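Local coordinates for hypothetical protein TM1380 (Thermotoga maritima, PDB 1Z85) that probably methylates N3 of a specific uridine in 16S rRNA of the small ribosomal subunit, using S-adenosyl-L-methionine as methyl donor, at residues L102-V107 with K132-E137; D112-H117 with L146-S151. All coordinates share one frame; numbering follows the deposited sequence.

Overall arrangement
Both interactions belong to the methyltransferase domain, of the SPOUT or alpha/beta knot type, and their centres lie about 9 Å apart. Interaction 1 pairs helix 96-108 with helix 128-142; interaction 2 pairs strand 113-117 with strand 149-152, the outermost strand of the parallel sheet within this chain. Their segments alternate along the chain, so helix 128-142 is the crossover of the beta-alpha-beta unit whose two strands meet in interaction 2. The layers touch directly: C106 CB lies 3.7 Å from I114 CD1, and I103 CD1 lies 3.8 Å from F116 CZ. R136 CA of helix 128-142 also lies 3.9 Å from CE2 of F147, in the loop before strand 149-152.

Interaction 1: residues L102-V107 with K132-E137; sequences LIEKCV and KIVVRE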
loop_
_atom_site.group_PDB
_atom_site.type_symbol
_atom_site.label_atom_id
_atom_site.label_comp_id
_atom_site.label_asym_id
_atom_site.label_seq_id
_atom_site.Cartn_x
_atom_site.Cartn_y
_atom_site.Cartn_z
ATOM N N LEU B 102 2.079 6.038 -8.312
ATOM C CA LEU B 102 1.518 5.060 -9.212
ATOM C C LEU B 102 2.570 4.443 -10.116
ATOM O O LEU B 102 2.582 3.233 -10.319
ATOM C CB LEU B 102 0.405 5.642 -10.061
ATOM C CG LEU B 102 -0.887 6.034 -9.335
ATOM C CD1 LEU B 102 -1.805 6.805 -10.306
ATOM C CD2 LEU B 102 -1.575 4.786 -8.813
ATOM N N ILE B 103 3.432 5.278 -10.693
ATOM C CA ILE B 103 4.575 4.791 -11.429
ATOM C C ILE B 103 5.479 3.840 -10.623
ATOM O O ILE B 103 5.939 2.832 -11.142
ATOM C CB ILE B 103 5.474 5.954 -11.844
ATOM C CG1 ILE B 103 4.732 6.928 -12.770
ATOM C CG2 ILE B 103 6.711 5.446 -12.558
ATOM C CD1 ILE B 103 5.466 8.270 -12.905
ATOM N N GLU B 104 5.756 4.177 -9.375
ATOM C CA GLU B 104 6.631 3.333 -8.526
ATOM C C GLU B 104 6.033 1.968 -8.297
ATOM O O GLU B 104 6.713 0.925 -8.339
ATOM C CB GLU B 104 6.922 4.038 -7.197
ATOM C CG GLU B 104 8.088 5.069 -7.295
ATOM C CD GLU B 104 8.345 5.970 -6.040
ATOM O OE1 GLU B 104 7.701 5.822 -4.962
ATOM O OE2 GLU B 104 9.202 6.880 -6.197
ATOM N N LYS B 105 4.739 1.973 -8.043
ATOM C CA LYS B 105 3.948 0.736 -7.870
ATOM C C LYS B 105 3.855 -0.074 -9.095
ATOM O O LYS B 105 3.892 -1.295 -9.028
ATOM C CB LYS B 105 2.550 1.078 -7.367
ATOM C CG LYS B 105 2.449 1.181 -5.824
ATOM C CD LYS B 105 3.677 1.836 -5.210
ATOM C CE LYS B 105 4.090 1.211 -3.931
ATOM N NZ LYS B 105 5.481 1.651 -3.508
ATOM N N CYS B 106 3.729 0.568 -10.242
ATOM C CA CYS B 106 3.800 -0.167 -11.512
ATOM C C CYS B 106 5.114 -0.925 -11.732
ATOM O O CYS B 106 5.122 -2.050 -12.226
ATOM C CB CYS B 106 3.616 0.788 -12.683
ATOM S SG CYS B 106 1.925 1.306 -12.972
ATOM N N VAL B 107 6.244 -0.312 -11.398
ATOM C CA VAL B 107 7.539 -1.039 -11.436
ATOM C C VAL B 107 7.493 -2.201 -10.495
ATOM O O VAL B 107 7.821 -3.328 -10.839
ATOM C CB VAL B 107 8.737 -0.123 -11.010
ATOM C CG1 VAL B 107 10.048 -0.864 -11.019
ATOM C CG2 VAL B 107 8.825 1.110 -11.893
ATOM N N LYS B 132 10.662 8.562 -16.419
ATOM C CA LYS B 132 11.751 7.599 -16.595
ATOM C C LYS B 132 12.748 7.555 -15.447
ATOM O O LYS B 132 13.264 6.496 -15.102
ATOM C CB LYS B 132 12.511 7.918 -17.874
ATOM C CG LYS B 132 11.712 7.739 -19.180
ATOM C CD LYS B 132 12.588 8.044 -20.402
ATOM C CE LYS B 132 11.754 8.167 -21.707
ATOM N NZ LYS B 132 11.390 6.825 -22.253
ATOM N N ILE B 133 13.080 8.694 -14.873
ATOM C CA ILE B 133 13.909 8.650 -13.662
ATOM C C ILE B 133 13.218 7.920 -12.495
ATOM O O ILE B 133 13.870 7.232 -11.701
ATOM C CB ILE B 133 14.344 10.075 -13.248
ATOM C CG1 ILE B 133 15.326 10.619 -14.297
ATOM C CG2 ILE B 133 15.018 10.101 -11.850
ATOM C CD1 ILE B 133 15.550 12.083 -14.170
ATOM N N VAL B 134 11.905 8.085 -12.359
ATOM C CA VAL B 134 11.184 7.475 -11.242
ATOM C C VAL B 134 11.216 5.973 -11.481
ATOM O O VAL B 134 11.451 5.199 -10.562
ATOM C CB VAL B 134 9.682 7.951 -11.160
ATOM C CG1 VAL B 134 8.941 7.188 -10.070
ATOM C CG2 VAL B 134 9.563 9.427 -10.866
ATOM N N VAL B 135 10.945 5.563 -12.719
ATOM C CA VAL B 135 11.076 4.149 -13.120
ATOM C C VAL B 135 12.479 3.569 -12.874
ATOM O O VAL B 135 12.655 2.507 -12.275
ATOM C CB VAL B 135 10.726 3.992 -14.621
ATOM C CG1 VAL B 135 11.197 2.640 -15.142
ATOM C CG2 VAL B 135 9.224 4.207 -14.814
ATOM N N ARG B 136 13.484 4.281 -13.329
ATOM C CA ARG B 136 14.852 3.853 -13.102
ATOM C C ARG B 136 15.107 3.654 -11.605
ATOM O O ARG B 136 15.609 2.645 -11.192
ATOM C CB ARG B 136 15.802 4.895 -13.673
ATOM C CG ARG B 136 17.245 4.526 -13.518
ATOM C CD ARG B 136 18.116 5.724 -13.234
ATOM N NE ARG B 136 18.174 6.567 -14.411
ATOM C CZ ARG B 136 19.208 7.324 -14.764
ATOM N NH1 ARG B 136 20.333 7.376 -14.039
ATOM N NH2 ARG B 136 19.108 8.030 -15.882
ATOM N N GLU B 137 14.804 4.647 -10.787
ATOM C CA GLU B 137 15.211 4.575 -9.384
ATOM C C GLU B 137 14.458 3.451 -8.702
ATOM O O GLU B 137 15.043 2.708 -7.953
ATOM C CB GLU B 137 15.010 5.921 -8.651
ATOM C CG GLU B 137 15.957 7.081 -9.156
ATOM C CD GLU B 137 17.480 6.830 -8.946
ATOM O OE1 GLU B 137 17.887 5.776 -8.414
ATOM O OE2 GLU B 137 18.291 7.693 -9.316
HETATM O O HOH W 1 11.496 6.208 -8.109
#
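Two neighbouring helices of the alpha/beta knot domain, 96-108 and 128-142, pack here through branched aliphatic side chains. The segment axes cross at -41° and approach to 9.0 Å, with E104 and V135 as the closest backbone pair. The tight part centres on I103. Its CG2, anti to the backbone N, reaches between two valines of the facing helix, 3.6 Å from V135 CG2 and slightly farther from V134 CG1, and meets both side chains at about a right angle. V107, one turn on from I103, continues the apolar strip more loosely: its CG2 lies 4.0 Å from V135 CA, and V107 also packs on A138 and A139 of helix 128-142. V135 also packs on F147 and P148, which ties this helix pair to the loop before strand 149-152.

The other margin of the contact is polar and hydrated. E104 leaves its helix alongside the interface; its CG, anti to the carbonyl carbon (chi1 -83°), crosses V134 and lies 3.6 Å from V134 CG1, and the extended chain beyond (chi2 173°) carries the carboxylate onward. E104 is partly exposed, and its OE2 forms a salt bridge with R100 of the same helix. No direct hydrogen bond joins the two segments; instead one water donates to both sides, over 3.1 Å to E104 OE2 and 2.7 Å to the backbone O of V134.

Interaction 2: residues D112-H117 with L146-S151; sequences DEIFFH and LFPKVS
Strands 113-117 and 149-152 run parallel as the ends of a beta-alpha-beta unit, and four backbone hydrogen bonds join segments 112-117 and 146-151. The straightest is I114 N to K149 O, 2.9 Å long with an angle of 177° at the hydrogen and in the carbonyl plane. K149 N, by contrast, approaches the O of D112, a loop residue, from above its carbonyl plane. F116 N donates to S151 O over 2.8 Å, and the side chain of F116 then folds back along the partner strand. Its CB lies 3.7 Å from that same S151 O, CG a little farther, and CD2 closer, at 3.5 Å. CE2 leaves the carbonyl and meets V150 CB at 3.9 Å, the two side chains lying side by side. CZ, at the tip, reaches I103, while I114 CG2 covers one ring face toward its rim. An alanine at F116 would remove the ring and its contacts to V150 and I103, and would probably loosen the packing of strand 113-117 against its neighbour strand and both covering helices. On this side of the sheet, P148 rests on V107 of helix 96-108, F116 also meets L128 and A131 of helix 128-142, and strand 87-92 flanks strand 113-117 on its other edge.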
loop_
_atom_site.group_PDB
_atom_site.type_symbol
_atom_site.label_atom_id
_atom_site.label_comp_id
_atom_site.label_asym_id
_atom_site.label_seq_id
_atom_site.Cartn_x
_atom_site.Cartn_y
_atom_site.Cartn_z
ATOM N N ASP B 112 4.288 -4.113 -17.297
ATOM C CA ASP B 112 5.179 -4.056 -18.486
ATOM C C ASP B 112 5.161 -2.730 -19.249
ATOM O O ASP B 112 6.181 -2.315 -19.764
ATOM C CB ASP B 112 4.831 -5.201 -19.463
ATOM C CG ASP B 112 5.013 -6.561 -18.831
ATOM O OD1 ASP B 112 6.128 -6.889 -18.379
ATOM O OD2 ASP B 112 4.027 -7.291 -18.726
ATOM N N GLU B 113 3.996 -2.066 -19.296
ATOM C CA GLU B 113 3.837 -0.764 -19.970
ATOM C C GLU B 113 2.994 0.232 -19.179
ATOM O O GLU B 113 1.908 -0.103 -18.737
ATOM C CB GLU B 113 3.184 -0.921 -21.346
ATOM C CG GLU B 113 3.879 -1.923 -22.218
ATOM C CD GLU B 113 4.236 -1.400 -23.633
ATOM O OE1 GLU B 113 4.170 -0.141 -23.911
ATOM O OE2 GLU B 113 4.629 -2.294 -24.442
ATOM N N ILE B 114 3.518 1.449 -19.016
ATOM C CA ILE B 114 2.787 2.564 -18.412
ATOM C C ILE B 114 2.371 3.556 -19.538
ATOM O O ILE B 114 3.172 3.908 -20.420
ATOM C CB ILE B 114 3.670 3.270 -17.404
ATOM C CG1 ILE B 114 4.258 2.234 -16.438
ATOM C CG2 ILE B 114 2.895 4.379 -16.683
ATOM C CD1 ILE B 114 5.192 2.812 -15.417
ATOM N N PHE B 115 1.108 3.975 -19.491
ATOM C CA PHE B 115 0.533 4.941 -20.432
ATOM C C PHE B 115 0.020 6.120 -19.630
ATOM O O PHE B 115 -0.823 5.974 -18.733
ATOM C CB PHE B 115 -0.598 4.340 -21.263
ATOM C CG PHE B 115 -0.148 3.276 -22.211
ATOM C CD1 PHE B 115 0.261 3.596 -23.486
ATOM C CD2 PHE B 115 -0.116 1.929 -21.818
ATOM C CE1 PHE B 115 0.678 2.603 -24.364
ATOM C CE2 PHE B 115 0.336 0.942 -22.659
ATOM C CZ PHE B 115 0.717 1.255 -23.949
ATOM N N PHE B 116 0.524 7.299 -19.961
ATOM C CA PHE B 116 0.123 8.530 -19.279
ATOM C C PHE B 116 -0.988 9.249 -20.011
ATOM O O PHE B 116 -0.794 9.746 -21.121
ATOM C CB PHE B 116 1.353 9.431 -19.105
ATOM C CG PHE B 116 2.340 8.873 -18.156
ATOM C CD1 PHE B 116 1.996 8.704 -16.839
ATOM C CD2 PHE B 116 3.590 8.497 -18.569
ATOM C CE1 PHE B 116 2.900 8.194 -15.966
ATOM C CE2 PHE B 116 4.508 7.975 -17.673
ATOM C CZ PHE B 116 4.177 7.832 -16.411
ATOM N N HIS B 117 -2.137 9.363 -19.354
ATOM C CA HIS B 117 -3.274 10.065 -19.911
ATOM C C HIS B 117 -3.750 11.252 -19.030
ATOM O O HIS B 117 -3.845 11.180 -17.826
ATOM C CB HIS B 117 -4.417 9.041 -20.172
ATOM C CG HIS B 117 -5.581 9.603 -20.941
ATOM N ND1 HIS B 117 -6.802 9.864 -20.348
ATOM C CD2 HIS B 117 -5.710 9.962 -22.241
ATOM C CE1 HIS B 117 -7.625 10.384 -21.249
ATOM N NE2 HIS B 117 -7.005 10.408 -22.418
ATOM N N LEU B 146 14.491 -5.532 -16.568
ATOM C CA LEU B 146 13.755 -5.089 -17.743
ATOM C C LEU B 146 12.739 -4.073 -17.261
ATOM O O LEU B 146 11.802 -4.415 -16.579
ATOM C CB LEU B 146 13.087 -6.279 -18.464
ATOM C CG LEU B 146 12.199 -5.904 -19.672
ATOM C CD1 LEU B 146 12.974 -5.285 -20.845
ATOM C CD2 LEU B 146 11.411 -7.088 -20.184
ATOM N N PHE B 147 12.955 -2.807 -17.595
ATOM C CA PHE B 147 12.156 -1.709 -17.027
ATOM C C PHE B 147 10.838 -1.682 -17.804
ATOM O O PHE B 147 10.859 -2.002 -18.993
ATOM C CB PHE B 147 12.897 -0.353 -17.226
ATOM C CG PHE B 147 14.168 -0.163 -16.385
ATOM C CD1 PHE B 147 14.641 -1.134 -15.523
ATOM C CD2 PHE B 147 14.895 1.004 -16.498
ATOM C CE1 PHE B 147 15.817 -0.946 -14.787
ATOM C CE2 PHE B 147 16.078 1.210 -15.751
ATOM C CZ PHE B 147 16.521 0.246 -14.901
ATOM N N PRO B 148 9.706 -1.245 -17.175
ATOM C CA PRO B 148 8.534 -0.930 -17.972
ATOM C C PRO B 148 8.809 0.221 -18.940
ATOM O O PRO B 148 9.604 1.117 -18.641
ATOM C CB PRO B 148 7.478 -0.497 -16.936
ATOM C CG PRO B 148 8.258 -0.066 -15.755
ATOM C CD PRO B 148 9.468 -0.961 -15.755
ATOM N N LYS B 149 8.143 0.170 -20.090
ATOM C CA LYS B 149 8.162 1.241 -21.041
ATOM C C LYS B 149 7.170 2.294 -20.567
ATOM O O LYS B 149 6.266 1.963 -19.829
ATOM C CB LYS B 149 7.729 0.751 -22.433
ATOM C CG LYS B 149 8.341 -0.543 -22.939
ATOM C CD LYS B 149 9.862 -0.569 -22.950
ATOM C CE LYS B 149 10.386 -1.859 -23.647
ATOM N NZ LYS B 149 11.838 -2.167 -23.386
ATOM N N VAL B 150 7.373 3.557 -20.974
ATOM C CA VAL B 150 6.446 4.668 -20.699
ATOM C C VAL B 150 6.072 5.343 -22.021
ATOM O O VAL B 150 6.895 5.455 -22.901
ATOM C CB VAL B 150 7.019 5.712 -19.692
ATOM C CG1 VAL B 150 7.290 5.043 -18.297
ATOM C CG2 VAL B 150 8.258 6.373 -20.240
ATOM N N SER B 151 4.789 5.691 -22.165
ATOM C CA SER B 151 4.254 6.318 -23.349
ATOM C C SER B 151 3.169 7.318 -22.927
ATOM O O SER B 151 2.667 7.283 -21.767
ATOM C CB SER B 151 3.606 5.262 -24.236
ATOM O OG SER B 151 4.538 4.244 -24.577
HETATM O O HOH W 2 8.868 -3.928 -20.493
HETATM O O HOH W 3 6.269 1.643 -25.641
#